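Local coordinates for methyltransferase-like protein 5 (Pyrococcus horikoshii, PDB 1WY7) that binds S-adenosyl-L-homocysteine and probably transfers methyl groups from S-adenosylmethionine to a nucleic acid, perhaps RNA, at residues Glu74-Glu79 against Lys98-Ile103; Asp114-Asn119 against Asp142-Ile147; Pro132-Ala137 against Arg156-Phe161; Val168-Leu173 against Ile197-Lys202. One frame throughout, in Å; residues are numbered along the deposited sequence.

Contact 1 (Glu74-Glu79 against Lys98-Ile103). With SAH (S-adenosyl-L-homocysteine), chain E.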
# COMPACT_ATOMS: atom_id res chain seq x y z
N GLU A 74 13.28 2.16 7.83
CA GLU A 74 12.44 3.34 7.99
C GLU A 74 11.35 3.33 6.95
O GLU A 74 11.48 2.72 5.89
CB GLU A 74 13.25 4.64 7.84
CG GLU A 74 13.76 4.92 6.44
CD GLU A 74 14.31 6.34 6.29
OE1 GLU A 74 13.54 7.31 6.47
OE2 GLU A 74 15.52 6.49 5.99
N VAL A 75 10.25 4.02 7.25
CA VAL A 75 9.15 4.10 6.33
C VAL A 75 8.77 5.55 6.12
O VAL A 75 8.79 6.36 7.06
CB VAL A 75 7.93 3.32 6.87
CG1 VAL A 75 6.73 3.52 5.93
CG2 VAL A 75 8.27 1.84 7.00
N ILE A 76 8.48 5.91 4.87
CA ILE A 76 8.06 7.27 4.58
C ILE A 76 6.61 7.17 4.14
O ILE A 76 6.28 6.60 3.10
CB ILE A 76 8.94 7.93 3.49
CG1 ILE A 76 10.41 7.91 3.94
CG2 ILE A 76 8.51 9.39 3.28
CD1 ILE A 76 11.40 8.55 2.95
N CYS A 77 5.73 7.69 4.98
CA CYS A 77 4.30 7.64 4.75
C CYS A 77 3.82 8.83 3.92
O CYS A 77 3.96 9.98 4.33
CB CYS A 77 3.59 7.60 6.10
SG CYS A 77 4.29 6.33 7.21
N VAL A 78 3.28 8.53 2.74
CA VAL A 78 2.77 9.57 1.85
C VAL A 78 1.26 9.51 1.89
O VAL A 78 0.67 8.50 1.52
CB VAL A 78 3.23 9.35 0.39
CG1 VAL A 78 2.66 10.44 -0.49
CG2 VAL A 78 4.75 9.35 0.31
N GLU A 79 0.65 10.60 2.34
CA GLU A 79 -0.79 10.69 2.47
C GLU A 79 -1.25 12.14 2.27
O GLU A 79 -0.69 13.06 2.87
CB GLU A 79 -1.19 10.18 3.85
CG GLU A 79 -2.61 10.47 4.27
CD GLU A 79 -3.61 9.84 3.33
OE1 GLU A 79 -3.52 8.62 3.07
OE2 GLU A 79 -4.50 10.57 2.87
N LYS A 98 11.20 6.18 13.56
CA LYS A 98 11.53 5.28 12.45
C LYS A 98 10.67 5.52 11.20
O LYS A 98 10.85 4.86 10.18
CB LYS A 98 11.39 3.81 12.91
CG LYS A 98 12.46 3.37 13.91
CD LYS A 98 12.27 1.93 14.40
CE LYS A 98 12.38 0.89 13.27
NZ LYS A 98 13.73 0.85 12.61
N PHE A 99 9.74 6.47 11.29
CA PHE A 99 8.88 6.80 10.15
C PHE A 99 8.78 8.30 9.91
O PHE A 99 8.92 9.10 10.83
CB PHE A 99 7.48 6.22 10.37
CG PHE A 99 6.69 6.92 11.44
CD1 PHE A 99 5.92 8.03 11.15
CD2 PHE A 99 6.72 6.45 12.75
CE1 PHE A 99 5.19 8.67 12.13
CE2 PHE A 99 5.98 7.09 13.74
CZ PHE A 99 5.22 8.20 13.43
N LYS A 100 8.56 8.67 8.66
CA LYS A 100 8.40 10.07 8.30
C LYS A 100 7.08 10.23 7.57
O LYS A 100 6.58 9.28 6.97
CB LYS A 100 9.55 10.56 7.42
CG LYS A 100 10.90 10.53 8.13
CD LYS A 100 11.94 11.37 7.41
CE LYS A 100 12.14 10.88 5.99
NZ LYS A 100 12.72 9.51 5.93
N VAL A 101 6.51 11.43 7.62
CA VAL A 101 5.24 11.66 6.96
C VAL A 101 5.27 12.80 5.96
O VAL A 101 5.74 13.90 6.25
CB VAL A 101 4.13 11.96 7.98
CG1 VAL A 101 2.80 12.09 7.27
CG2 VAL A 101 4.07 10.82 9.00
N PHE A 102 4.79 12.51 4.75
CA PHE A 102 4.71 13.51 3.71
C PHE A 102 3.23 13.72 3.40
O PHE A 102 2.57 12.87 2.80
CB PHE A 102 5.45 13.08 2.43
CG PHE A 102 5.26 14.04 1.27
CD1 PHE A 102 4.18 13.89 0.39
CD2 PHE A 102 6.14 15.10 1.07
CE1 PHE A 102 3.98 14.77 -0.66
CE2 PHE A 102 5.95 16.00 0.01
CZ PHE A 102 4.87 15.84 -0.86
N ILE A 103 2.72 14.87 3.83
CA ILE A 103 1.32 15.22 3.61
C ILE A 103 1.22 16.05 2.34
O ILE A 103 1.61 17.22 2.31
CB ILE A 103 0.78 16.06 4.77
CG1 ILE A 103 1.05 15.36 6.10
CG2 ILE A 103 -0.72 16.34 4.57
CD1 ILE A 103 0.52 16.12 7.29
N SAH E . -5.59 2.55 5.35
CA SAH E . -4.91 1.96 4.18
CB SAH E . -4.91 3.02 3.07
CG SAH E . -6.15 2.81 2.29
SD SAH E . -6.66 3.84 0.91
C SAH E . -3.55 1.51 4.65
O SAH E . -3.38 1.31 5.89
OXT SAH E . -2.70 1.38 3.72
C5' SAH E . -5.23 4.75 0.38
C4' SAH E . -5.07 6.22 0.79
O4' SAH E . -4.77 7.01 -0.39
C3' SAH E . -6.33 6.92 1.32
O3' SAH E . -6.10 6.98 2.75
C2' SAH E . -6.31 8.35 0.74
O2' SAH E . -6.52 9.48 1.55
C1' SAH E . -4.99 8.36 -0.05
N9 SAH E . -5.02 9.15 -1.27
C8 SAH E . -6.01 9.30 -2.22
N7 SAH E . -5.69 10.09 -3.21
C5 SAH E . -4.39 10.49 -2.91
C6 SAH E . -3.45 11.33 -3.57
N6 SAH E . -3.73 11.94 -4.74
N1 SAH E . -2.22 11.55 -3.00
C2 SAH E . -1.94 10.94 -1.83
N3 SAH E . -2.74 10.12 -1.11
C4 SAH E . -3.97 9.93 -1.71

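Contact 2 (Asp114-Asn119 against Asp142-Ile147)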
# COMPACT_ATOMS: atom_id res chain seq x y z
N ASP A 114 14.10 2.44 -1.32
CA ASP A 114 14.46 1.08 -1.74
C ASP A 114 13.24 0.31 -2.23
O ASP A 114 13.30 -0.40 -3.24
CB ASP A 114 15.07 0.27 -0.58
CG ASP A 114 16.44 0.78 -0.15
OD1 ASP A 114 17.26 1.11 -1.03
OD2 ASP A 114 16.69 0.82 1.08
N ILE A 115 12.13 0.45 -1.50
CA ILE A 115 10.91 -0.27 -1.84
C ILE A 115 9.65 0.58 -1.68
O ILE A 115 9.56 1.44 -0.82
CB ILE A 115 10.73 -1.56 -0.93
CG1 ILE A 115 11.60 -2.72 -1.43
CG2 ILE A 115 9.29 -2.04 -0.95
CD1 ILE A 115 13.02 -2.63 -1.04
N VAL A 116 8.67 0.31 -2.54
CA VAL A 116 7.39 0.98 -2.42
C VAL A 116 6.33 -0.10 -2.13
O VAL A 116 6.33 -1.16 -2.75
CB VAL A 116 6.94 1.69 -3.73
CG1 VAL A 116 5.49 2.09 -3.58
CG2 VAL A 116 7.80 2.93 -4.02
N ILE A 117 5.46 0.18 -1.17
CA ILE A 117 4.34 -0.72 -0.88
C ILE A 117 3.15 0.22 -0.91
O ILE A 117 3.25 1.36 -0.46
CB ILE A 117 4.47 -1.39 0.50
CG1 ILE A 117 4.49 -0.35 1.62
CG2 ILE A 117 5.72 -2.27 0.51
CD1 ILE A 117 4.68 -0.95 3.02
N MSE A 118 2.03 -0.24 -1.45
CA MSE A 118 0.86 0.61 -1.51
C MSE A 118 -0.45 -0.11 -1.79
O MSE A 118 -0.49 -1.14 -2.47
CB MSE A 118 1.07 1.73 -2.56
CG MSE A 118 1.35 1.26 -4.00
SE MSE A 118 1.63 2.65 -5.16
CE MSE A 118 1.58 1.81 -6.70
N ASN A 119 -1.51 0.46 -1.24
CA ASN A 119 -2.89 0.01 -1.43
C ASN A 119 -3.50 1.31 -1.97
O ASN A 119 -4.23 2.00 -1.26
CB ASN A 119 -3.52 -0.35 -0.08
CG ASN A 119 -4.97 -0.80 -0.20
OD1 ASN A 119 -5.64 -1.06 0.80
ND2 ASN A 119 -5.46 -0.91 -1.43
N ASP A 142 12.90 0.74 -7.44
CA ASP A 142 13.14 -0.31 -8.42
C ASP A 142 12.30 -1.56 -8.11
O ASP A 142 12.19 -2.46 -8.95
CB ASP A 142 14.63 -0.68 -8.47
CG ASP A 142 15.46 0.34 -9.23
OD1 ASP A 142 16.70 0.34 -9.05
OD2 ASP A 142 14.89 1.12 -10.03
N VAL A 143 11.69 -1.59 -6.92
CA VAL A 143 10.81 -2.68 -6.52
C VAL A 143 9.51 -2.10 -5.96
O VAL A 143 9.52 -1.33 -5.00
CB VAL A 143 11.45 -3.59 -5.44
CG1 VAL A 143 10.45 -4.69 -5.04
CG2 VAL A 143 12.73 -4.22 -5.97
N VAL A 144 8.38 -2.48 -6.56
CA VAL A 144 7.08 -1.97 -6.14
C VAL A 144 6.08 -3.07 -5.81
O VAL A 144 5.95 -4.05 -6.56
CB VAL A 144 6.45 -1.10 -7.27
CG1 VAL A 144 5.05 -0.66 -6.87
CG2 VAL A 144 7.36 0.08 -7.58
N TYR A 145 5.37 -2.91 -4.69
CA TYR A 145 4.33 -3.85 -4.28
C TYR A 145 3.04 -3.04 -4.24
O TYR A 145 2.95 -2.04 -3.53
CB TYR A 145 4.60 -4.43 -2.87
CG TYR A 145 5.76 -5.40 -2.79
CD1 TYR A 145 5.56 -6.79 -2.93
CD2 TYR A 145 7.06 -4.94 -2.58
CE1 TYR A 145 6.64 -7.68 -2.86
CE2 TYR A 145 8.14 -5.82 -2.51
CZ TYR A 145 7.93 -7.18 -2.65
OH TYR A 145 9.01 -8.03 -2.60
N SER A 146 2.03 -3.47 -4.99
CA SER A 146 0.77 -2.76 -5.02
C SER A 146 -0.42 -3.69 -5.06
O SER A 146 -0.28 -4.89 -5.27
CB SER A 146 0.74 -1.82 -6.24
OG SER A 146 -0.39 -0.96 -6.17
N ILE A 147 -1.60 -3.12 -4.85
CA ILE A 147 -2.83 -3.90 -4.86
C ILE A 147 -3.80 -3.30 -5.87
O ILE A 147 -3.93 -2.09 -5.96
CB ILE A 147 -3.49 -3.90 -3.45
CG1 ILE A 147 -2.53 -4.53 -2.43
CG2 ILE A 147 -4.79 -4.67 -3.49
CD1 ILE A 147 -3.06 -4.56 -1.02

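Contact 3 (Pro132-Ala137 against Arg156-Phe161). With SAH (S-adenosyl-L-homocysteine), chain E.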
# COMPACT_ATOMS: atom_id res chain seq x y z
N PRO A 132 -1.40 8.02 -10.94
CA PRO A 132 -0.40 8.89 -10.31
C PRO A 132 0.46 8.08 -9.32
O PRO A 132 1.65 8.37 -9.13
CB PRO A 132 -1.26 9.93 -9.59
CG PRO A 132 -2.48 10.01 -10.44
CD PRO A 132 -2.76 8.58 -10.79
N PHE A 133 -0.15 7.08 -8.69
CA PHE A 133 0.57 6.23 -7.73
C PHE A 133 1.57 5.29 -8.41
O PHE A 133 2.71 5.17 -7.97
CB PHE A 133 -0.43 5.43 -6.88
CG PHE A 133 -1.17 6.25 -5.86
CD1 PHE A 133 -2.26 7.04 -6.22
CD2 PHE A 133 -0.75 6.27 -4.53
CE1 PHE A 133 -2.92 7.84 -5.27
CE2 PHE A 133 -1.40 7.05 -3.58
CZ PHE A 133 -2.48 7.84 -3.94
N LEU A 134 1.14 4.63 -9.48
CA LEU A 134 2.02 3.72 -10.21
C LEU A 134 3.18 4.51 -10.82
O LEU A 134 4.33 4.09 -10.73
CB LEU A 134 1.25 2.97 -11.29
CG LEU A 134 0.28 1.94 -10.73
CD1 LEU A 134 -0.74 1.54 -11.78
CD2 LEU A 134 1.07 0.73 -10.23
N LEU A 135 2.87 5.66 -11.43
CA LEU A 135 3.92 6.50 -12.02
C LEU A 135 4.95 6.90 -10.97
O LEU A 135 6.14 6.78 -11.21
CB LEU A 135 3.33 7.78 -12.65
CG LEU A 135 3.05 7.74 -14.15
CD1 LEU A 135 2.45 9.08 -14.61
CD2 LEU A 135 4.34 7.44 -14.90
N LYS A 136 4.50 7.40 -9.83
CA LYS A 136 5.41 7.81 -8.77
C LYS A 136 6.22 6.62 -8.24
O LYS A 136 7.43 6.71 -8.06
CB LYS A 136 4.62 8.45 -7.63
CG LYS A 136 5.46 8.90 -6.45
CD LYS A 136 6.53 9.89 -6.88
CE LYS A 136 5.92 11.11 -7.57
NZ LYS A 136 6.99 12.00 -8.07
N ALA A 137 5.54 5.50 -7.98
CA ALA A 137 6.23 4.30 -7.48
C ALA A 137 7.34 3.89 -8.44
O ALA A 137 8.46 3.63 -8.03
CB ALA A 137 5.21 3.14 -7.31
N ARG A 156 -4.90 -6.31 -17.67
CA ARG A 156 -4.33 -5.97 -18.97
C ARG A 156 -3.62 -4.62 -18.88
O ARG A 156 -2.50 -4.46 -19.34
CB ARG A 156 -5.43 -5.90 -20.04
CG ARG A 156 -4.96 -5.27 -21.35
CD ARG A 156 -6.09 -5.05 -22.37
NE ARG A 156 -6.65 -6.32 -22.86
CZ ARG A 156 -7.44 -6.43 -23.92
NH1 ARG A 156 -7.89 -7.63 -24.28
NH2 ARG A 156 -7.77 -5.35 -24.63
N PHE A 157 -4.30 -3.65 -18.29
CA PHE A 157 -3.72 -2.31 -18.15
C PHE A 157 -2.45 -2.31 -17.30
O PHE A 157 -1.41 -1.80 -17.71
CB PHE A 157 -4.73 -1.32 -17.58
CG PHE A 157 -4.10 -0.02 -17.11
CD1 PHE A 157 -3.86 0.20 -15.76
CD2 PHE A 157 -3.73 0.96 -18.02
CE1 PHE A 157 -3.25 1.38 -15.33
CE2 PHE A 157 -3.13 2.14 -17.60
CZ PHE A 157 -2.89 2.35 -16.26
N ILE A 158 -2.54 -2.88 -16.10
CA ILE A 158 -1.40 -2.92 -15.20
C ILE A 158 -0.18 -3.54 -15.87
O ILE A 158 0.94 -3.04 -15.73
CB ILE A 158 -1.74 -3.71 -13.93
CG1 ILE A 158 -2.80 -2.95 -13.13
CG2 ILE A 158 -0.49 -3.90 -13.07
CD1 ILE A 158 -2.30 -1.69 -12.48
N GLU A 159 -0.39 -4.63 -16.59
CA GLU A 159 0.71 -5.32 -17.26
C GLU A 159 1.32 -4.42 -18.34
O GLU A 159 2.54 -4.33 -18.47
CB GLU A 159 0.18 -6.62 -17.88
CG GLU A 159 1.15 -7.78 -17.77
CD GLU A 159 1.28 -8.32 -16.36
OE1 GLU A 159 2.42 -8.59 -15.94
OE2 GLU A 159 0.25 -8.50 -15.66
N LYS A 160 0.46 -3.74 -19.09
CA LYS A 160 0.91 -2.84 -20.16
C LYS A 160 1.53 -1.56 -19.62
O LYS A 160 2.58 -1.13 -20.09
CB LYS A 160 -0.25 -2.48 -21.10
CG LYS A 160 -0.47 -3.47 -22.24
CD LYS A 160 -1.55 -3.02 -23.22
CE LYS A 160 -2.93 -3.05 -22.59
NZ LYS A 160 -4.03 -2.73 -23.56
N PHE A 161 0.89 -0.95 -18.63
CA PHE A 161 1.39 0.29 -18.06
C PHE A 161 2.77 0.12 -17.42
O PHE A 161 3.68 0.93 -17.64
CB PHE A 161 0.40 0.84 -17.03
CG PHE A 161 0.70 2.25 -16.58
CD1 PHE A 161 1.46 2.49 -15.45
CD2 PHE A 161 0.17 3.34 -17.28
CE1 PHE A 161 1.69 3.78 -15.00
CE2 PHE A 161 0.39 4.64 -16.84
CZ PHE A 161 1.15 4.87 -15.70
N SAH E . -5.59 2.55 5.35
CA SAH E . -4.91 1.96 4.18
CB SAH E . -4.91 3.02 3.07
CG SAH E . -6.15 2.81 2.29
SD SAH E . -6.66 3.84 0.91
C SAH E . -3.55 1.51 4.65
O SAH E . -3.38 1.31 5.89
OXT SAH E . -2.70 1.38 3.72
C5' SAH E . -5.23 4.75 0.38
C4' SAH E . -5.07 6.22 0.79
O4' SAH E . -4.77 7.01 -0.39
C3' SAH E . -6.33 6.92 1.32
O3' SAH E . -6.10 6.98 2.75
C2' SAH E . -6.31 8.35 0.74
O2' SAH E . -6.52 9.48 1.55
C1' SAH E . -4.99 8.36 -0.05
N9 SAH E . -5.02 9.15 -1.27
C8 SAH E . -6.01 9.30 -2.22
N7 SAH E . -5.69 10.09 -3.21
C5 SAH E . -4.39 10.49 -2.91
C6 SAH E . -3.45 11.33 -3.57
N6 SAH E . -3.73 11.94 -4.74
N1 SAH E . -2.22 11.55 -3.00
C2 SAH E . -1.94 10.94 -1.83
N3 SAH E . -2.74 10.12 -1.11
C4 SAH E . -3.97 9.93 -1.71

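Contact 4 (Val168-Leu173 against Ile197-Lys202)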
# COMPACT_ATOMS: atom_id res chain seq x y z
N VAL A 168 8.46 -5.01 -14.81
CA VAL A 168 7.82 -6.28 -15.09
C VAL A 168 7.24 -6.87 -13.82
O VAL A 168 7.81 -6.71 -12.73
CB VAL A 168 8.81 -7.30 -15.66
CG1 VAL A 168 8.92 -7.12 -17.15
CG2 VAL A 168 10.15 -7.14 -14.99
N VAL A 169 6.10 -7.53 -13.96
CA VAL A 169 5.44 -8.18 -12.84
C VAL A 169 6.18 -9.49 -12.58
O VAL A 169 6.32 -10.31 -13.49
CB VAL A 169 3.96 -8.48 -13.18
CG1 VAL A 169 3.32 -9.34 -12.07
CG2 VAL A 169 3.20 -7.18 -13.35
N THR A 170 6.68 -9.68 -11.36
CA THR A 170 7.37 -10.92 -11.01
C THR A 170 6.45 -11.85 -10.20
O THR A 170 6.58 -13.07 -10.24
CB THR A 170 8.64 -10.66 -10.18
OG1 THR A 170 8.27 -10.05 -8.94
CG2 THR A 170 9.59 -9.74 -10.93
N HIS A 171 5.51 -11.24 -9.47
CA HIS A 171 4.56 -12.00 -8.66
C HIS A 171 3.21 -11.34 -8.67
O HIS A 171 3.11 -10.11 -8.75
CB HIS A 171 5.00 -12.07 -7.20
CG HIS A 171 6.32 -12.73 -6.98
ND1 HIS A 171 7.51 -12.13 -7.33
CD2 HIS A 171 6.65 -13.90 -6.39
CE1 HIS A 171 8.52 -12.91 -6.96
NE2 HIS A 171 8.02 -13.99 -6.39
N ARG A 172 2.16 -12.14 -8.60
CA ARG A 172 0.80 -11.64 -8.54
C ARG A 172 0.00 -12.66 -7.74
O ARG A 172 -0.20 -13.79 -8.19
CB ARG A 172 0.18 -11.48 -9.94
CG ARG A 172 -1.21 -10.83 -9.91
CD ARG A 172 -1.96 -10.92 -11.25
NE ARG A 172 -2.58 -12.23 -11.43
CZ ARG A 172 -3.11 -12.67 -12.57
NH1 ARG A 172 -3.66 -13.87 -12.62
NH2 ARG A 172 -3.08 -11.91 -13.66
N LEU A 173 -0.43 -12.26 -6.55
CA LEU A 173 -1.21 -13.14 -5.69
C LEU A 173 -2.64 -12.63 -5.70
O LEU A 173 -2.88 -11.43 -5.58
CB LEU A 173 -0.67 -13.14 -4.26
CG LEU A 173 0.84 -13.29 -4.01
CD1 LEU A 173 1.02 -13.81 -2.60
CD2 LEU A 173 1.49 -14.24 -5.01
N ILE A 197 -2.35 -8.82 -5.70
CA ILE A 197 -1.26 -8.16 -5.01
C ILE A 197 -0.09 -8.35 -5.98
O ILE A 197 0.30 -9.48 -6.29
CB ILE A 197 -0.97 -8.85 -3.66
CG1 ILE A 197 -2.21 -8.77 -2.77
CG2 ILE A 197 0.24 -8.19 -3.01
CD1 ILE A 197 -2.04 -9.43 -1.43
N TYR A 198 0.43 -7.24 -6.49
CA TYR A 198 1.53 -7.29 -7.45
C TYR A 198 2.88 -6.95 -6.87
O TYR A 198 2.99 -6.22 -5.89
CB TYR A 198 1.32 -6.29 -8.60
CG TYR A 198 0.18 -6.53 -9.55
CD1 TYR A 198 -1.12 -6.13 -9.23
CD2 TYR A 198 0.41 -7.12 -10.79
CE1 TYR A 198 -2.17 -6.29 -10.15
CE2 TYR A 198 -0.63 -7.29 -11.71
CZ TYR A 198 -1.91 -6.88 -11.38
OH TYR A 198 -2.94 -7.10 -12.26
N ARG A 199 3.91 -7.48 -7.52
CA ARG A 199 5.28 -7.17 -7.19
C ARG A 199 5.89 -6.83 -8.55
O ARG A 199 5.93 -7.68 -9.44
CB ARG A 199 6.04 -8.34 -6.61
CG ARG A 199 7.49 -7.94 -6.34
CD ARG A 199 8.35 -9.05 -5.81
NE ARG A 199 9.69 -8.54 -5.51
CZ ARG A 199 10.70 -8.50 -6.37
NH1 ARG A 199 11.87 -8.01 -5.99
NH2 ARG A 199 10.54 -8.98 -7.61
N PHE A 200 6.33 -5.58 -8.71
CA PHE A 200 6.93 -5.11 -9.96
C PHE A 200 8.43 -4.96 -9.71
O PHE A 200 8.85 -4.56 -8.63
CB PHE A 200 6.37 -3.73 -10.34
CG PHE A 200 4.87 -3.69 -10.50
CD1 PHE A 200 4.28 -4.01 -11.72
CD2 PHE A 200 4.06 -3.26 -9.46
CE1 PHE A 200 2.90 -3.88 -11.90
CE2 PHE A 200 2.68 -3.13 -9.63
CZ PHE A 200 2.10 -3.44 -10.85
N SER A 201 9.24 -5.26 -10.73
CA SER A 201 10.69 -5.14 -10.62
C SER A 201 11.19 -4.40 -11.86
O SER A 201 10.75 -4.70 -12.98
CB SER A 201 11.31 -6.53 -10.55
OG SER A 201 12.71 -6.45 -10.34
N LYS A 202 12.09 -3.43 -11.68
CA LYS A 202 12.60 -2.67 -12.83
C LYS A 202 13.43 -3.55 -13.77
O LYS A 202 14.42 -4.15 -13.36
CB LYS A 202 13.44 -1.48 -12.36
CG LYS A 202 13.86 -0.57 -13.51
CD LYS A 202 14.29 0.81 -13.05
CE LYS A 202 14.26 1.78 -14.22
NZ LYS A 202 14.57 3.19 -13.83
O HOH W 1 -2.06 -9.45 -14.44

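Contact 1 (Glu74-Glu79 against Lys98-Ile103)
Lys100 lays its chain beside that of Ile76, the two pointing the same way, and its NZ ends 3.4 Å from CD1 of Ile76. Bends at chi3 (-59°) and chi4 (-65°) turn first CE and then NZ, and the ammonium finishes in a salt bridge with Glu74; the modelled 2.4 Å between Lys100 NZ and Glu74 OE1 is too short to be taken literally, so its exact length is doubtful. Farther along the same face CG1 of Val78 meets CD1 of Phe102 at 3.9 Å, and Phe109 packs against both residues and Ile76. The backbones run in parallel register, joined by five N-H to O bonds; the straightest, Phe102 N to Cys77 O, spans 2.7 Å at 177°. The two strands and helix 82-91 form a beta-alpha-beta unit at the edge of the Rossmann-like methyltransferase sheet, where strand 99-103 is outermost within the chain. On the other face CB of Cys77 approaches CG2 of Val101 at 4.4 Å; Val101 and Phe99 continue onto helix 82-91, and Cys77 onto helix 62-69. Toward the C-terminal part of segment 74-79, Glu79 turns its carboxylate to the ribose of S-adenosyl-L-homocysteine: OE2 accepts from O2' at 2.6 Å and OE1 from O3' at 3.1 Å. The backbone N of Gly59 also bonds OE1 and that of Asp81 OE2, fixing the rotation of the carboxylate.

Contact 2 (Asp114-Asn119 against Asp142-Ile147)
Ile115 lies side by side with Val143, its CG1 4.1 Å from CB of that valine, while its CG2 comes to the edge of the Tyr145 ring, 4.0 Å from CD2. Val116 follows on the other face, its CB touching CG2 of Val144; its N bonds to Val143 O, and its O accepts from Tyr145 N at 2.8 Å and also sits in the plane of that ring, at its edge. Ile117 returns to the tyrosine with CG2, 4.2 Å from Tyr145 CB; the ring's OH bonds Asp47. At Met118, a selenomethionine, the backbone N bonds to Tyr145 O at 2.9 Å, though bent to 131°, and the extended side chain carries CE to within 3.4 Å of Ser146 OG. Asn119 crosses Ile147, its ND2 4.1 Å from CB, while its amide is held by Thr30 OG1 at OD1 and by Tyr28 OH at ND2. The parallel pair and helix 131-140 make a beta-alpha-beta unit in the middle of the sheet. Asn119 lines the S-adenosyl-L-homocysteine pocket and with Pro120 and Pro121 begins an Asn-Pro-Pro-Phe sequence, consistent with the signature loop of amino-directed (N6-type) methyltransferases.

Contact 3 (Pro132-Ala137 against Arg156-Phe161)
A chi1 of -168° sets CG of Phe161 anti to its backbone N, and the ring reaches the neighbouring helix at CB of Leu134, 3.8 Å from CE1. One step round that ring, CZ lies 3.8 Å from CG of Leu135, which approaches the edge near the ring plane. A chi1 of -70° sets CG of Leu134 anti to its carbonyl carbon, and the branch that runs on from there to CD1 meets Ile158: the side chains cross at about a right angle, with their CD1 atoms 3.7 Å apart. Phe157 adds a marginal touch, CE1 lying 4.4 Å from Leu134 CD1, and one face of its ring is covered towards the rim by CB of Phe161. The 12.1 Å between the segment axes, inclined at 30°, is bridged by apolar side chains, chiefly the Phe161 ring, rather than by close backbone approach, and only 197 Å² is buried. Helices 131-140 and 152-164 are neighbours in the helical layer on one face of the Rossmann-like sheet: Leu134 rests on Met118 and His148, Ile158 on His148, and Ala137 on Val116 and Val144. Phe133 takes no part in this interface and serves the ligand pocket instead. Its CZ stands over the adenine of S-adenosyl-L-homocysteine, 3.4 Å from C4, with the rim of the phenyl group directed at the base. An alanine here would probably leave a gap over the face of the adenine and deprive the base of this aromatic contact. Val106, Pro120, Pro121 and Met118 also touch the Phe133 side chain and probably help to hold it.

Contact 4 (Val168-Leu173 against Ile197-Lys202)
Arg199 gives an NH2 hydrogen to OG1 of Thr170, 2.8 Å away at 162°, with the oxygen only 2° out of the guanidinium plane. The same OG1 shares a hydrogen bond with His171 ND1 at 2.7 Å, in the plane of the imidazole, whose ring is turned 82° from the guanidinium. Backbone bonds grip the same spot: Thr170 N to Arg199 O at 2.9 Å and Arg199 N to His171 O at 3.0 Å. Thr170 and His171 thus both face the one arginine, a classic beta bulge that shifts the register of the antiparallel hairpin by one residue. On the other face of the sheet Val169 places CG2 3.6 Å from CE1 of Phe200 and 3.8 Å from CD2 of Tyr198. CG of Arg172 lies over a face of the Tyr198 ring, 4.2 Å from its centroid, in a CH-pi contact; a water bonded to Arg172 NH2 makes a further, weak bond to Tyr198 OH. In the second shell Asp47 forms a salt bridge with Arg199 NH1, and Tyr145 OH bonds its NE, so the extended chain is fixed from several directions. An alanine in place of Arg199 would probably leave Asp47 without this positive partner, and Thr170 OG1 and Tyr145 OH without their bonds to the guanidinium. Beyond these, helix 152-164 packs through Ile158 on Tyr198 and Phe200, helix 32-44 lies against His171 and Ile197 on the opposite face, and strand 143-149 flanks strand 191-202, with strand 167-179 outermost within the chain.

In the fold
Contacts 1, 2 and 4 are strand pairs of one seven-stranded mixed sheet, ordered 99-103, 74-79, 52-56, 115-118, 143-149, 191-202, 167-179. Contacts 1 and 4 take its two margins, their centres 23 Å apart on opposite sides of the chain's centre; contact 2 is central. Contact 1 closes before contact 2 opens, and contact 4 comes last. Contact 3 alternates along the chain with contact 2, because helix 131-140 connects the two strands of contact 2 and packs on them; helix 152-164 then leads into the hairpin of contact 4 and touches Tyr198 and Phe200. Contacts 1 and 3, centred 22 Å apart, each supply a residue to S-adenosyl-L-homocysteine, and contact 2 lines its pocket, so the bound ligand draws on separated parts of the fold.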